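Local coordinates for suppressor protein MPT5 (Saccharomyces cerevisiae, PDB 5BZ1) that binds sequence elements in the 3'-untranslated regions of target mRNAs through its Pumilio-repeat domain and so regulates their expression after transcription, at residues 143-146 and 147-151; 158-161 and 162-166; 181-184 and 185-189; 220-223 and 224-227. One frame throughout, in Å; residues are numbered along the deposited sequence.

Overall arrangement
Contacts 1 and 3 lie on the RNA-facing helices of the fourth and fifth Pumilio repeats, contact 4 on that of the sixth and the loop after it, and each sends one glutamine to a base of chain B: Gln146 to U6, Gln184 to A4, Gln220 to U3. Centres step by 10 Å from contact 1 to contact 3 and 12 Å from contact 3 to contact 4, whereas contacts 1 and 4 are 22 Å apart and do not touch. Contact 2, whose nearest atom is about 13 Å from the RNA, lies behind contacts 1 and 3 and packs on both, with Ile164 CD1 3.5 Å from Leu186 CD2. Gln146 OE1 and Lys185 NZ, 2.9 Å apart, probably form a hydrogen bond linking contacts 1 and 3.

Contact 1: 143-146 and 147-151; sequences HVIQ and KCIFK. With nucleotides of chain B.
Ile145 and Ile149, one turn apart on helix 141-151, make the tightly packed side of this contact: CG2 of Ile145 lies 4.0 Å from CD1 of Ile149, and the two isoleucines meet at a slant. Having CG1 of Ile149 anti to the carbonyl carbon (chi1 -74°) lays that methylene against the Ile145 carbonyl, CG1 to O 3.3 Å, while the same oxygen accepts the Ile149 N-H at 3.0 Å. Helices 158-165 and 179-189 close over this side. The opposite character appears at exposed Phe150: within this helix its ring meets the Gln146 carbonyl, CD2 to O 3.1 Å, and it also packs on Lys185. Within the Pumilio repeat this is the RNA-facing helix, where Asn142 and Gln146, four positions apart, match the asparagine-glutamine pair that typically reads uracil. Extended beyond CG, Gln146 delivers NE2 to O4 of U6 of chain B at 2.9 Å, with an N-H...O angle of 152°; its OE1 is hydrogen-bonded by Lys185. The His143 imidazole packs against the U7 base of chain B, whose C4 sits 3.5 Å above one ring face, offset toward the rim. Its NE2 is 3.1 Å from O2 of U6 of chain B, an oblique approach.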
loop_
_atom_site.group_PDB
_atom_site.type_symbol
_atom_site.label_atom_id
_atom_site.label_comp_id
_atom_site.label_asym_id
_atom_site.label_seq_id
_atom_site.Cartn_x
_atom_site.Cartn_y
_atom_site.Cartn_z
ATOM N N HIS A 143 4.323 7.458 9.043
ATOM C CA HIS A 143 3.039 7.639 9.710
ATOM C C HIS A 143 2.405 8.982 9.340
ATOM O O HIS A 143 1.178 9.093 9.236
ATOM C CB HIS A 143 3.196 7.522 11.231
ATOM C CG HIS A 143 3.659 6.175 11.689
ATOM N ND1 HIS A 143 2.848 5.055 11.654
ATOM C CD2 HIS A 143 4.840 5.758 12.198
ATOM C CE1 HIS A 143 3.512 4.017 12.114
ATOM N NE2 HIS A 143 4.732 4.416 12.454
ATOM N N VAL A 144 3.246 9.997 9.152
ATOM C CA VAL A 144 2.781 11.306 8.708
ATOM C C VAL A 144 2.254 11.239 7.270
ATOM O O VAL A 144 1.194 11.790 6.962
ATOM C CB VAL A 144 3.891 12.374 8.825
ATOM C CG1 VAL A 144 3.460 13.680 8.163
ATOM C CG2 VAL A 144 4.255 12.611 10.292
ATOM N N ILE A 145 2.994 10.565 6.391
ATOM C CA ILE A 145 2.554 10.400 5.007
ATOM C C ILE A 145 1.219 9.655 4.965
ATOM O O ILE A 145 0.303 10.045 4.239
ATOM C CB ILE A 145 3.596 9.655 4.142
ATOM C CG1 ILE A 145 4.932 10.399 4.140
ATOM C CG2 ILE A 145 3.084 9.485 2.715
ATOM C CD1 ILE A 145 4.835 11.831 3.620
ATOM N N GLN A 146 1.105 8.592 5.757
ATOM C CA GLN A 146 -0.132 7.818 5.808
ATOM C C GLN A 146 -1.298 8.649 6.340
ATOM O O GLN A 146 -2.429 8.506 5.879
ATOM C CB GLN A 146 0.046 6.547 6.645
ATOM C CG GLN A 146 0.904 5.473 5.980
ATOM C CD GLN A 146 0.950 4.182 6.777
ATOM O OE1 GLN A 146 -0.087 3.592 7.080
ATOM N NE2 GLN A 146 2.154 3.739 7.120
ATOM N N LYS A 147 -1.022 9.513 7.312
ATOM C CA LYS A 147 -2.058 10.378 7.860
ATOM C C LYS A 147 -2.568 11.343 6.784
ATOM O O LYS A 147 -3.774 11.549 6.656
ATOM C CB LYS A 147 -1.538 11.140 9.086
ATOM C CG LYS A 147 -2.589 11.966 9.804
ATOM C CD LYS A 147 -3.689 11.104 10.418
ATOM C CE LYS A 147 -3.203 10.352 11.650
ATOM N NZ LYS A 147 -4.316 9.666 12.372
ATOM N N CYS A 148 -1.649 11.917 6.005
ATOM C CA CYS A 148 -2.020 12.778 4.879
ATOM C C CYS A 148 -2.914 12.027 3.897
ATOM O O CYS A 148 -3.918 12.554 3.413
ATOM C CB CYS A 148 -0.776 13.261 4.132
ATOM S SG CYS A 148 0.279 14.406 5.041
ATOM N N ILE A 149 -2.536 10.785 3.615
ATOM C CA ILE A 149 -3.224 9.956 2.638
ATOM C C ILE A 149 -4.681 9.698 3.027
ATOM O O ILE A 149 -5.565 9.681 2.170
ATOM C CB ILE A 149 -2.461 8.627 2.422
ATOM C CG1 ILE A 149 -1.197 8.869 1.594
ATOM C CG2 ILE A 149 -3.333 7.592 1.739
ATOM C CD1 ILE A 149 -0.293 7.648 1.470
ATOM N N PHE A 150 -4.934 9.518 4.320
ATOM C CA PHE A 150 -6.287 9.221 4.785
ATOM C C PHE A 150 -7.107 10.451 5.168
ATOM O O PHE A 150 -8.337 10.395 5.192
ATOM C CB PHE A 150 -6.251 8.226 5.946
ATOM C CG PHE A 150 -5.885 6.829 5.529
ATOM C CD1 PHE A 150 -6.780 6.050 4.806
ATOM C CD2 PHE A 150 -4.648 6.292 5.861
ATOM C CE1 PHE A 150 -6.447 4.761 4.418
ATOM C CE2 PHE A 150 -4.308 5.007 5.478
ATOM C CZ PHE A 150 -5.208 4.239 4.756
ATOM N N LYS A 151 -6.429 11.557 5.464
ATOM C CA LYS A 151 -7.112 12.776 5.905
ATOM C C LYS A 151 -7.387 13.755 4.755
ATOM O O LYS A 151 -8.434 14.403 4.720
ATOM C CB LYS A 151 -6.293 13.470 7.002
ATOM C CG LYS A 151 -6.938 14.721 7.590
ATOM C CD LYS A 151 -8.185 14.384 8.410
ATOM C CE LYS A 151 -8.750 15.631 9.088
ATOM N NZ LYS A 151 -9.953 15.324 9.909
ATOM P P U B 6 4.411 -4.415 13.758
ATOM O OP1 U B 6 5.200 -5.653 14.002
ATOM O OP2 U B 6 3.207 -4.130 14.591
ATOM O "O5'" U B 6 5.379 -3.152 13.866
ATOM C "C5'" U B 6 6.705 -3.190 13.348
ATOM C "C4'" U B 6 7.317 -1.811 13.277
ATOM O "O4'" U B 6 7.058 -1.232 11.969
ATOM C "C3'" U B 6 6.794 -0.804 14.305
ATOM O "O3'" U B 6 7.860 0.055 14.710
ATOM C "C2'" U B 6 5.775 -0.001 13.499
ATOM O "O2'" U B 6 5.525 1.301 13.990
ATOM C "C1'" U B 6 6.436 0.031 12.125
ATOM N N1 U B 6 5.504 0.251 11.007
ATOM C C2 U B 6 5.555 1.486 10.382
ATOM O O2 U B 6 6.332 2.358 10.734
ATOM N N3 U B 6 4.667 1.666 9.343
ATOM C C4 U B 6 3.751 0.742 8.874
ATOM O O4 U B 6 3.015 1.043 7.930
ATOM C C5 U B 6 3.766 -0.512 9.575
ATOM C C6 U B 6 4.618 -0.717 10.593
ATOM P P U B 7 8.289 0.141 16.263
ATOM O OP1 U B 7 9.522 0.969 16.372
ATOM O OP2 U B 7 8.309 -1.246 16.798
ATOM O "O5'" U B 7 7.090 0.943 16.950
ATOM C "C5'" U B 7 7.038 1.130 18.364
ATOM C "C4'" U B 7 5.626 1.350 18.861
ATOM O "O4'" U B 7 5.254 2.746 18.675
ATOM C "C3'" U B 7 4.542 0.523 18.164
ATOM O "O3'" U B 7 3.512 0.201 19.106
ATOM C "C2'" U B 7 3.989 1.510 17.139
ATOM O "O2'" U B 7 2.683 1.227 16.686
ATOM C "C1'" U B 7 4.057 2.816 17.925
ATOM N N1 U B 7 4.083 4.037 17.104
ATOM C C2 U B 7 2.908 4.769 17.016
ATOM O O2 U B 7 1.873 4.428 17.565
ATOM N N3 U B 7 2.976 5.909 16.251
ATOM C C4 U B 7 4.087 6.389 15.588
ATOM O O4 U B 7 3.988 7.435 14.942
ATOM C C5 U B 7 5.267 5.582 15.739
ATOM C C6 U B 7 5.231 4.462 16.476
#

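Contact 2: 158-161 and 162-166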
loop_
_atom_site.group_PDB
_atom_site.type_symbol
_atom_site.label_atom_id
_atom_site.label_comp_id
_atom_site.label_asym_id
_atom_site.label_seq_id
_atom_site.Cartn_x
_atom_site.Cartn_y
_atom_site.Cartn_z
ATOM N N GLY A 158 -0.140 15.447 -4.790
ATOM C CA GLY A 158 0.886 15.798 -5.759
ATOM C C GLY A 158 2.329 15.516 -5.366
ATOM O O GLY A 158 3.073 14.909 -6.138
ATOM N N PHE A 159 2.725 15.944 -4.170
ATOM C CA PHE A 159 4.110 15.778 -3.729
ATOM C C PHE A 159 4.496 14.315 -3.517
ATOM O O PHE A 159 5.667 13.946 -3.646
ATOM C CB PHE A 159 4.383 16.599 -2.466
ATOM C CG PHE A 159 3.820 15.998 -1.205
ATOM C CD1 PHE A 159 4.624 15.226 -0.373
ATOM C CD2 PHE A 159 2.504 16.232 -0.832
ATOM C CE1 PHE A 159 4.122 14.686 0.800
ATOM C CE2 PHE A 159 1.992 15.695 0.343
ATOM C CZ PHE A 159 2.804 14.922 1.158
ATOM N N ILE A 160 3.507 13.491 -3.186
ATOM C CA ILE A 160 3.732 12.063 -3.007
ATOM C C ILE A 160 3.879 11.369 -4.364
ATOM O O ILE A 160 4.829 10.614 -4.579
ATOM C CB ILE A 160 2.586 11.407 -2.214
ATOM C CG1 ILE A 160 2.406 12.097 -0.860
ATOM C CG2 ILE A 160 2.854 9.927 -2.011
ATOM C CD1 ILE A 160 1.220 11.587 -0.054
ATOM N N ILE A 161 2.926 11.615 -5.262
ATOM C CA ILE A 161 2.969 11.052 -6.610
ATOM C C ILE A 161 4.278 11.433 -7.297
ATOM O O ILE A 161 4.959 10.575 -7.868
ATOM C CB ILE A 161 1.781 11.534 -7.483
ATOM C CG1 ILE A 161 0.444 11.321 -6.765
ATOM C CG2 ILE A 161 1.791 10.833 -8.842
ATOM C CD1 ILE A 161 0.164 9.875 -6.397
ATOM N N ASP A 162 4.626 12.718 -7.234
ATOM C CA ASP A 162 5.838 13.231 -7.873
ATOM C C ASP A 162 7.099 12.504 -7.403
ATOM O O ASP A 162 7.972 12.168 -8.202
ATOM C CB ASP A 162 5.992 14.735 -7.620
ATOM C CG ASP A 162 4.982 15.570 -8.388
ATOM O OD1 ASP A 162 4.259 15.009 -9.238
ATOM O OD2 ASP A 162 4.920 16.795 -8.141
ATOM N N ALA A 163 7.189 12.267 -6.099
ATOM C CA ALA A 163 8.340 11.579 -5.521
ATOM C C ALA A 163 8.440 10.132 -5.999
ATOM O O ALA A 163 9.527 9.634 -6.290
ATOM C CB ALA A 163 8.267 11.623 -4.013
ATOM N N ILE A 164 7.294 9.462 -6.066
ATOM C CA ILE A 164 7.231 8.056 -6.447
ATOM C C ILE A 164 7.654 7.814 -7.892
ATOM O O ILE A 164 8.429 6.895 -8.169
ATOM C CB ILE A 164 5.814 7.490 -6.227
ATOM C CG1 ILE A 164 5.499 7.431 -4.736
ATOM C CG2 ILE A 164 5.673 6.103 -6.835
ATOM C CD1 ILE A 164 4.076 7.066 -4.434
ATOM N N VAL A 165 7.148 8.634 -8.810
ATOM C CA VAL A 165 7.388 8.410 -10.237
ATOM C C VAL A 165 8.721 8.970 -10.733
ATOM O O VAL A 165 9.095 8.755 -11.888
ATOM C CB VAL A 165 6.245 8.974 -11.115
ATOM C CG1 VAL A 165 4.901 8.451 -10.640
ATOM C CG2 VAL A 165 6.259 10.502 -11.103
ATOM N N GLU A 166 9.432 9.688 -9.869
ATOM C CA GLU A 166 10.724 10.258 -10.242
ATOM C C GLU A 166 11.771 9.161 -10.437
ATOM O O GLU A 166 12.088 8.423 -9.498
ATOM C CB GLU A 166 11.200 11.256 -9.184
ATOM C CG GLU A 166 12.533 11.925 -9.498
ATOM C CD GLU A 166 12.427 12.982 -10.586
ATOM O OE1 GLU A 166 11.293 13.347 -10.963
ATOM O OE2 GLU A 166 13.483 13.453 -11.061
#
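Gly158 O receives the Asp162 N-H at 2.9 Å and 164°, the first of four i to i+4 bonds that run through helix 158-165. The next, from Ala163 N to Phe159 O, is weak. Ile164 N then reaches Ile160 O at 3.1 Å, and Val165 N points at Ile161 O almost along the C=O axis, the C=O...N angle being 167°. All four carbonyls of 158-161 are thus engaged by amides of 162-165, though unequally. The Asp162 carboxylate adds no bond to this set: CG stands 3.0 Å from Gly158 O, and both carboxylate oxygens are acceptors like the oxygen they approach. Farther on, Asp162 O takes a weak bond from Glu166 N, whereas Ala163 O is bonded by the side-chain amide of Asn169.

The apolar side is made by Ile160 and Ile164, which run abreast, with Ile160 CG2 3.9 Å from Ile164 CD1. Ile161 and Val165 meet more loosely, CG2 to CG1 4.3 Å. Phe159, its chi1 at 76°, turns its ring so that one face lies against its neighbour Ile160 CG1, and it stacks with Phe122. Ile160 packs on helix 141-151, Ile161 on helix 192-204, Ile164 on helix 179-189, and Phe159 with Ala163 on helix 129-137, which places this short helix at the junction of the fourth and fifth Pumilio repeats.

Contact 3: 181-184 and 185-189. With nucleotides of chain B.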
loop_
_atom_site.group_PDB
_atom_site.type_symbol
_atom_site.label_atom_id
_atom_site.label_comp_id
_atom_site.label_asym_id
_atom_site.label_seq_id
_atom_site.Cartn_x
_atom_site.Cartn_y
_atom_site.Cartn_z
ATOM N N CYS A 181 4.020 -0.650 2.377
ATOM C CA CYS A 181 2.742 -0.477 3.069
ATOM C C CYS A 181 2.117 0.883 2.760
ATOM O O CYS A 181 0.915 0.981 2.512
ATOM C CB CYS A 181 2.924 -0.645 4.577
ATOM S SG CYS A 181 3.408 -2.317 5.074
ATOM N N VAL A 182 2.941 1.927 2.768
ATOM C CA VAL A 182 2.485 3.276 2.439
ATOM C C VAL A 182 1.899 3.323 1.028
ATOM O O VAL A 182 0.826 3.895 0.805
ATOM C CB VAL A 182 3.638 4.295 2.540
ATOM C CG1 VAL A 182 3.176 5.682 2.123
ATOM C CG2 VAL A 182 4.202 4.325 3.956
ATOM N N LEU A 183 2.608 2.711 0.082
ATOM C CA LEU A 183 2.199 2.703 -1.321
ATOM C C LEU A 183 0.840 2.031 -1.514
ATOM O O LEU A 183 0.028 2.486 -2.319
ATOM C CB LEU A 183 3.259 2.015 -2.187
ATOM C CG LEU A 183 3.043 2.051 -3.701
ATOM C CD1 LEU A 183 2.867 3.481 -4.182
ATOM C CD2 LEU A 183 4.203 1.388 -4.427
ATOM N N GLN A 184 0.599 0.953 -0.771
ATOM C CA GLN A 184 -0.685 0.256 -0.826
ATOM C C GLN A 184 -1.817 1.122 -0.272
ATOM O O GLN A 184 -2.925 1.119 -0.812
ATOM C CB GLN A 184 -0.612 -1.070 -0.063
ATOM C CG GLN A 184 0.271 -2.123 -0.729
ATOM C CD GLN A 184 0.388 -3.398 0.084
ATOM O OE1 GLN A 184 -0.609 -4.065 0.364
ATOM N NE2 GLN A 184 1.611 -3.743 0.466
ATOM N N LYS A 185 -1.537 1.853 0.806
ATOM C CA LYS A 185 -2.515 2.782 1.373
ATOM C C LYS A 185 -2.880 3.840 0.338
ATOM O O LYS A 185 -4.057 4.115 0.105
ATOM C CB LYS A 185 -1.958 3.469 2.623
ATOM C CG LYS A 185 -1.548 2.521 3.742
ATOM C CD LYS A 185 -2.713 1.682 4.224
ATOM C CE LYS A 185 -2.267 0.671 5.278
ATOM N NZ LYS A 185 -1.712 1.303 6.511
ATOM N N LEU A 186 -1.855 4.421 -0.277
ATOM C CA LEU A 186 -2.037 5.430 -1.313
ATOM C C LEU A 186 -2.891 4.914 -2.470
ATOM O O LEU A 186 -3.842 5.576 -2.891
ATOM C CB LEU A 186 -0.676 5.884 -1.841
ATOM C CG LEU A 186 -0.707 6.931 -2.952
ATOM C CD1 LEU A 186 -1.180 8.278 -2.414
ATOM C CD2 LEU A 186 0.651 7.063 -3.602
ATOM N N LEU A 187 -2.549 3.729 -2.972
ATOM C CA LEU A 187 -3.234 3.153 -4.126
ATOM C C LEU A 187 -4.699 2.844 -3.828
ATOM O O LEU A 187 -5.529 2.807 -4.738
ATOM C CB LEU A 187 -2.515 1.888 -4.607
ATOM C CG LEU A 187 -1.166 2.059 -5.306
ATOM C CD1 LEU A 187 -0.526 0.711 -5.589
ATOM C CD2 LEU A 187 -1.322 2.838 -6.594
ATOM N N SER A 188 -5.017 2.634 -2.555
ATOM C CA SER A 188 -6.374 2.267 -2.165
ATOM C C SER A 188 -7.329 3.462 -2.138
ATOM O O SER A 188 -8.546 3.280 -2.108
ATOM C CB SER A 188 -6.374 1.569 -0.803
ATOM O OG SER A 188 -6.003 2.465 0.227
ATOM N N VAL A 189 -6.785 4.676 -2.160
ATOM C CA VAL A 189 -7.623 5.876 -2.068
ATOM C C VAL A 189 -7.403 6.911 -3.178
ATOM O O VAL A 189 -8.253 7.772 -3.391
ATOM C CB VAL A 189 -7.453 6.593 -0.702
ATOM C CG1 VAL A 189 -7.881 5.694 0.444
ATOM C CG2 VAL A 189 -6.016 7.048 -0.523
ATOM P P A B 4 5.629 -13.323 6.351
ATOM O OP1 A B 4 6.149 -13.596 7.711
ATOM O OP2 A B 4 4.207 -13.604 6.024
ATOM O "O5'" A B 4 5.900 -11.797 5.995
ATOM C "C5'" A B 4 7.215 -11.261 6.012
ATOM C "C4'" A B 4 7.183 -9.757 5.938
ATOM O "O4'" A B 4 6.634 -9.348 4.662
ATOM C "C3'" A B 4 6.293 -9.069 6.959
ATOM O "O3'" A B 4 6.914 -8.939 8.227
ATOM C "C2'" A B 4 5.984 -7.735 6.288
ATOM O "O2'" A B 4 7.055 -6.815 6.464
ATOM C "C1'" A B 4 5.921 -8.139 4.809
ATOM N N9 A B 4 4.539 -8.340 4.329
ATOM C C8 A B 4 3.729 -9.440 4.500
ATOM N N7 A B 4 2.544 -9.308 3.950
ATOM C C5 A B 4 2.566 -8.041 3.375
ATOM C C6 A B 4 1.609 -7.308 2.642
ATOM N N6 A B 4 0.385 -7.753 2.345
ATOM N N1 A B 4 1.963 -6.074 2.220
ATOM C C2 A B 4 3.188 -5.613 2.512
ATOM N N3 A B 4 4.170 -6.206 3.189
ATOM C C4 A B 4 3.792 -7.433 3.603
ATOM P P U B 5 6.030 -8.898 9.569
ATOM O OP1 U B 5 6.972 -8.923 10.712
ATOM O OP2 U B 5 4.946 -9.912 9.481
ATOM O "O5'" U B 5 5.345 -7.463 9.531
ATOM C "C5'" U B 5 6.085 -6.289 9.853
ATOM C "C4'" U B 5 5.185 -5.168 10.312
ATOM O "O4'" U B 5 4.409 -4.673 9.181
ATOM C "C3'" U B 5 4.167 -5.543 11.390
ATOM O "O3'" U B 5 3.944 -4.408 12.223
ATOM C "C2'" U B 5 2.908 -5.806 10.571
ATOM O "O2'" U B 5 1.696 -5.717 11.292
ATOM C "C1'" U B 5 3.030 -4.723 9.505
ATOM N N1 U B 5 2.248 -4.976 8.285
ATOM C C2 U B 5 1.508 -3.917 7.783
ATOM O O2 U B 5 1.507 -2.809 8.302
ATOM N N3 U B 5 0.779 -4.193 6.646
ATOM C C4 U B 5 0.716 -5.404 5.986
ATOM O O4 U B 5 0.016 -5.507 4.975
ATOM C C5 U B 5 1.503 -6.447 6.578
ATOM C C6 U B 5 2.225 -6.212 7.681
#
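Ser188 meets Gln184 O through a weak backbone bond, its N-H...O angle being 131°, while its hydroxyl takes a different carbonyl: OG donates to Lys185 O at 2.6 Å. The torsion responsible is chi1 of 67°, which sets OG between the backbone N and the carbonyl carbon, on the side facing the preceding turn. The earlier turns are sounder; Leu186 N reaches Val182 O at 2.9 Å and 168°.

Leu183 supplies the apolar part of the contact. Its CD1 lies 4.3 Å from Leu186 CD2, and its CG is equally far from Leu187 CD1. Lys185 takes another course: CG, anti to its own carbonyl carbon, lies 3.2 Å from Cys181 O, and kinks at the second and fourth torsions carry the amine to Gln146 of the preceding repeat.

At the RNA end, extended Gln184 presents NE2 to N1 of A4 of chain B, a nearly straight bond of 2.9 Å; the same amide nitrogen also donates to Cys180 O. SG of Cys181 packs on the base of U5 of chain B, 3.6 Å from its N3. Cys180 and Gln184, four positions apart on the RNA-facing helix, match the cysteine-glutamine pair with which Pumilio repeats typically read adenine at the Watson-Crick edge, while Cys181 holds the position that packs against a base.

Contact 4: 220-223 and 224-227; sequences QFLL and DIKE. With nucleotides of chain B.
Around Asp224 and Ile225 the backbone bonds shift from i+4 to i+3 spacing: Asp224 N bonds to Phe221 O at 3.1 Å and Ile225 N to Leu222 O at 3.0 Å, whereas the i to i+4 bond from Asp224 N to Gln220 O is weak. In each of the two shorter-span bonds the N-H stands well above the carbonyl plane, not on a lone pair.

Ile225 turns back against the preceding helical turn. Its CD1 is 4.1 Å from Leu222 CD2 and 4.3 Å from Phe221 CD2, approaching the phenyl ring obliquely; CG1, anti to the carbonyl carbon (chi1 -53°), also lies against Phe221 O. Helix 179-189 packs on Phe221 and Leu222 from the repeat before.

Asp224 takes the polar side. A water donates to OD1 at 2.8 Å and to Leu223 O, bridging the carboxylate to the backbone carbonyl of the residue before it, while OD2 forms a salt bridge with Lys259 of helix 253-273. Leu223 O is gripped a second time by the amine of Lys263, so two donors serve this carbonyl.

One turn earlier, Gln220 reaches to the RNA. Extended beyond CG, it sends NE2 to O4 of U3 of chain B at 2.9 Å and an N-H...O angle of 177°, and a weak bond from the same nitrogen to Asn216 OD1 helps fix the amide's rotation. Asn216 and Gln220, four positions apart and both on the RNA-facing helix, match the asparagine-glutamine pair with which Pumilio repeats typically recognise uracil.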
loop_
_atom_site.group_PDB
_atom_site.type_symbol
_atom_site.label_atom_id
_atom_site.label_comp_id
_atom_site.label_asym_id
_atom_site.label_seq_id
_atom_site.Cartn_x
_atom_site.Cartn_y
_atom_site.Cartn_z
ATOM N N GLN A 220 0.850 -7.769 -6.744
ATOM C CA GLN A 220 -0.389 -8.428 -6.361
ATOM C C GLN A 220 -1.495 -7.419 -6.046
ATOM O O GLN A 220 -2.662 -7.652 -6.358
ATOM C CB GLN A 220 -0.153 -9.362 -5.170
ATOM C CG GLN A 220 0.713 -10.578 -5.487
ATOM C CD GLN A 220 0.774 -11.566 -4.339
ATOM O OE1 GLN A 220 -0.207 -12.248 -4.039
ATOM N NE2 GLN A 220 1.931 -11.649 -3.686
ATOM N N PHE A 221 -1.127 -6.294 -5.438
ATOM C CA PHE A 221 -2.103 -5.259 -5.114
ATOM C C PHE A 221 -2.712 -4.660 -6.383
ATOM O O PHE A 221 -3.920 -4.434 -6.447
ATOM C CB PHE A 221 -1.484 -4.156 -4.250
ATOM C CG PHE A 221 -2.502 -3.264 -3.593
ATOM C CD1 PHE A 221 -2.988 -3.563 -2.328
ATOM C CD2 PHE A 221 -2.992 -2.142 -4.249
ATOM C CE1 PHE A 221 -3.939 -2.752 -1.720
ATOM C CE2 PHE A 221 -3.945 -1.325 -3.648
ATOM C CZ PHE A 221 -4.417 -1.633 -2.381
ATOM N N LEU A 222 -1.873 -4.405 -7.386
ATOM C CA LEU A 222 -2.349 -3.921 -8.680
ATOM C C LEU A 222 -3.337 -4.899 -9.310
ATOM O O LEU A 222 -4.333 -4.490 -9.907
ATOM C CB LEU A 222 -1.184 -3.693 -9.643
ATOM C CG LEU A 222 -0.299 -2.464 -9.455
ATOM C CD1 LEU A 222 0.568 -2.245 -10.688
ATOM C CD2 LEU A 222 -1.146 -1.237 -9.168
ATOM N N LEU A 223 -3.059 -6.191 -9.166
ATOM C CA LEU A 223 -3.877 -7.231 -9.783
ATOM C C LEU A 223 -5.287 -7.303 -9.177
ATOM O O LEU A 223 -6.183 -7.927 -9.749
ATOM C CB LEU A 223 -3.170 -8.590 -9.700
ATOM C CG LEU A 223 -1.979 -8.788 -10.640
ATOM C CD1 LEU A 223 -1.233 -10.088 -10.342
ATOM C CD2 LEU A 223 -2.443 -8.771 -12.085
ATOM N N ASP A 224 -5.475 -6.656 -8.029
ATOM C CA ASP A 224 -6.783 -6.604 -7.378
ATOM C C ASP A 224 -7.580 -5.357 -7.764
ATOM O O ASP A 224 -8.752 -5.225 -7.405
ATOM C CB ASP A 224 -6.631 -6.682 -5.855
ATOM C CG ASP A 224 -6.513 -8.107 -5.350
ATOM O OD1 ASP A 224 -7.073 -9.016 -5.996
ATOM O OD2 ASP A 224 -5.866 -8.315 -4.304
ATOM N N ILE A 225 -6.944 -4.441 -8.492
ATOM C CA ILE A 225 -7.634 -3.244 -8.967
ATOM C C ILE A 225 -8.285 -3.505 -10.330
ATOM O O ILE A 225 -7.610 -3.515 -11.362
ATOM C CB ILE A 225 -6.686 -2.034 -9.055
ATOM C CG1 ILE A 225 -5.962 -1.833 -7.724
ATOM C CG2 ILE A 225 -7.457 -0.779 -9.446
ATOM C CD1 ILE A 225 -4.957 -0.699 -7.734
ATOM N N LYS A 226 -9.601 -3.707 -10.316
ATOM C CA LYS A 226 -10.356 -4.106 -11.503
ATOM C C LYS A 226 -10.274 -3.108 -12.658
ATOM O O LYS A 226 -10.266 -3.501 -13.824
ATOM C CB LYS A 226 -11.817 -4.363 -11.131
ATOM C CG LYS A 226 -12.000 -5.420 -10.051
ATOM C CD LYS A 226 -13.458 -5.549 -9.631
ATOM C CE LYS A 226 -13.635 -6.663 -8.603
ATOM N NZ LYS A 226 -15.070 -7.035 -8.410
ATOM N N GLU A 227 -10.208 -1.820 -12.331
ATOM C CA GLU A 227 -10.151 -0.777 -13.349
ATOM C C GLU A 227 -8.855 -0.819 -14.165
ATOM O O GLU A 227 -8.734 -0.126 -15.176
ATOM C CB GLU A 227 -10.328 0.608 -12.712
ATOM C CG GLU A 227 -11.685 0.837 -12.045
ATOM C CD GLU A 227 -11.797 0.194 -10.671
ATOM O OE1 GLU A 227 -10.819 -0.437 -10.212
ATOM O OE2 GLU A 227 -12.870 0.323 -10.046
ATOM P P U B 3 7.136 -19.384 4.415
ATOM O OP1 U B 3 8.263 -18.900 5.255
ATOM O OP2 U B 3 5.967 -20.011 5.088
ATOM O "O5'" U B 3 6.612 -18.182 3.507
ATOM C "C5'" U B 3 6.046 -17.014 4.079
ATOM C "C4'" U B 3 6.735 -15.775 3.569
ATOM O "O4'" U B 3 6.656 -15.708 2.122
ATOM C "C3'" U B 3 6.162 -14.448 4.034
ATOM O "O3'" U B 3 6.593 -14.118 5.342
ATOM C "C2'" U B 3 6.656 -13.479 2.965
ATOM O "O2'" U B 3 8.001 -13.095 3.217
ATOM C "C1'" U B 3 6.629 -14.360 1.707
ATOM N N1 U B 3 5.421 -14.134 0.883
ATOM C C2 U B 3 5.463 -13.084 -0.024
ATOM O O2 U B 3 6.433 -12.357 -0.154
ATOM N N3 U B 3 4.322 -12.907 -0.767
ATOM C C4 U B 3 3.168 -13.663 -0.698
ATOM O O4 U B 3 2.219 -13.377 -1.435
ATOM C C5 U B 3 3.207 -14.734 0.259
ATOM C C6 U B 3 4.305 -14.936 1.004
HETATM O O HOH W 1 -7.022 -10.470 -8.349
#